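Local coordinates for protein kunitz-type serine protease inhibitor homolog calcicludine (Dendroaspis angusticeps, PDB 5YV7) that probably blocks L-type calcium channels as a snake-venom toxin built on the Kunitz-type protease inhibitor fold, at residues 48-51 with 52-56. Residues are numbered along the deposited sequence; the frame is centred on the assembly and turned at random.
Sequences QTIG and ECRKK
The first turn of the C-terminal helix, residues 50-58, is closed by an N-cap in which the T49 hydroxyl takes the backbone N of E52, the two side chains crossing at about a right angle. T49 sits just before the helix, and its OG1 accepts from E52 N at 3.1 Å with an N-H...O angle of 160°. A chi1 of 61° tucks that hydroxyl between the backbone N and the carbonyl carbon, turned toward the helix end, where it takes up one of the amides that the first turn cannot serve; T49 OG1 also lies 3.3 Å from E52 CB. The carboxylate of E52 reaches back past the cap on an extended chain: Q48 N makes a weak hydrogen bond to OE2, at 3.3 Å, while K56 NZ forms a salt bridge with OE1, 2.8 Å long, on the lone pair turned away from OE2. Each oxygen thus has its own partner, one before the helix and one a full turn further on. Three i to i+4 backbone bonds follow, with C53 N bonded to T49 O, R54 N to I50 O at 2.9 Å, and K55 N to G51 O, before the helix widens into a pi-type turn at 54-56. On another side of the helix, I50 extends its CG1 branch, so that CD1 lies over the centre of one face of the R54 guanidinium, 3.5 Å above its plane. Both of these side chains also touch C32, whose disulfide to C53 ties the helix to strand 31-37. A capped C-terminal helix, pinned by a disulfide to the two-stranded antiparallel sheet, is a hallmark of the Kunitz/BPTI fold.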
loop_
_atom_site.group_PDB
_atom_site.type_symbol
_atom_site.label_atom_id
_atom_site.label_comp_id
_atom_site.label_asym_id
_atom_site.label_seq_id
_atom_site.Cartn_x
_atom_site.Cartn_y
_atom_site.Cartn_z
ATOM N N GLN A 48 2.670 0.585 6.773
ATOM C CA GLN A 48 2.237 1.261 7.986
ATOM C C GLN A 48 2.551 2.752 7.950
ATOM O O GLN A 48 1.830 3.549 8.552
ATOM C CB GLN A 48 2.878 0.597 9.205
ATOM C CG GLN A 48 2.482 1.226 10.540
ATOM C CD GLN A 48 0.987 1.143 10.809
ATOM O OE1 GLN A 48 0.336 0.157 10.461
ATOM N NE2 GLN A 48 0.435 2.179 11.431
ATOM N N THR A 49 3.596 3.154 7.242
ATOM C CA THR A 49 3.956 4.560 7.165
ATOM C C THR A 49 4.177 4.939 5.714
ATOM O O THR A 49 4.564 4.099 4.893
ATOM C CB THR A 49 5.226 4.866 7.963
ATOM O OG1 THR A 49 6.314 4.106 7.420
ATOM C CG2 THR A 49 5.043 4.501 9.433
ATOM N N ILE A 50 3.933 6.212 5.403
ATOM C CA ILE A 50 4.222 6.676 4.055
ATOM C C ILE A 50 5.715 6.547 3.748
ATOM O O ILE A 50 6.101 6.283 2.600
ATOM C CB ILE A 50 3.713 8.114 3.855
ATOM C CG1 ILE A 50 3.608 8.409 2.356
ATOM C CG2 ILE A 50 4.617 9.115 4.571
ATOM C CD1 ILE A 50 3.035 9.767 2.018
ATOM N N GLY A 51 6.575 6.692 4.762
ATOM C CA GLY A 51 8.001 6.536 4.531
ATOM C C GLY A 51 8.372 5.133 4.085
ATOM O O GLY A 51 9.158 4.953 3.146
ATOM N N GLU A 52 7.820 4.119 4.757
ATOM C CA GLU A 52 8.085 2.747 4.350
ATOM C C GLU A 52 7.598 2.503 2.930
ATOM O O GLU A 52 8.271 1.823 2.146
ATOM C CB GLU A 52 7.430 1.771 5.327
ATOM C CG GLU A 52 7.710 0.313 5.023
ATOM C CD GLU A 52 6.657 -0.646 5.590
ATOM O OE1 GLU A 52 6.635 -1.812 5.135
ATOM O OE2 GLU A 52 5.863 -0.256 6.487
ATOM N N CYS A 53 6.448 3.082 2.567
ATOM C CA CYS A 53 5.959 2.962 1.196
ATOM C C CYS A 53 6.929 3.609 0.203
ATOM O O CYS A 53 7.255 3.025 -0.837
ATOM C CB CYS A 53 4.568 3.580 1.079
ATOM S SG CYS A 53 3.895 3.577 -0.608
ATOM N N ARG A 54 7.409 4.814 0.511
ATOM C CA ARG A 54 8.323 5.489 -0.403
ATOM C C ARG A 54 9.647 4.752 -0.503
ATOM O O ARG A 54 10.251 4.691 -1.579
ATOM C CB ARG A 54 8.546 6.929 0.041
ATOM C CG ARG A 54 7.377 7.812 -0.284
ATOM C CD ARG A 54 7.354 9.011 0.599
ATOM N NE ARG A 54 6.451 10.017 0.072
ATOM C CZ ARG A 54 6.060 11.088 0.755
ATOM N NH1 ARG A 54 6.494 11.290 1.994
ATOM N NH2 ARG A 54 5.238 11.959 0.197
ATOM N N LYS A 55 10.110 4.182 0.607
ATOM C CA LYS A 55 11.363 3.443 0.583
ATOM C C LYS A 55 11.261 2.243 -0.347
ATOM O O LYS A 55 12.116 2.041 -1.216
ATOM C CB LYS A 55 11.743 3.008 1.997
ATOM C CG LYS A 55 12.992 2.143 2.060
ATOM C CD LYS A 55 13.594 2.150 3.458
ATOM C CE LYS A 55 13.817 0.743 3.980
ATOM N NZ LYS A 55 15.012 0.658 4.871
ATOM N N LYS A 56 10.193 1.457 -0.204
ATOM C CA LYS A 56 10.094 0.208 -0.946
ATOM C C LYS A 56 9.637 0.433 -2.382
ATOM O O LYS A 56 10.170 -0.186 -3.304
ATOM C CB LYS A 56 9.149 -0.756 -0.221
ATOM C CG LYS A 56 9.691 -1.230 1.124
ATOM C CD LYS A 56 9.035 -2.515 1.585
ATOM C CE LYS A 56 8.958 -2.605 3.112
ATOM N NZ LYS A 56 8.029 -3.688 3.565
#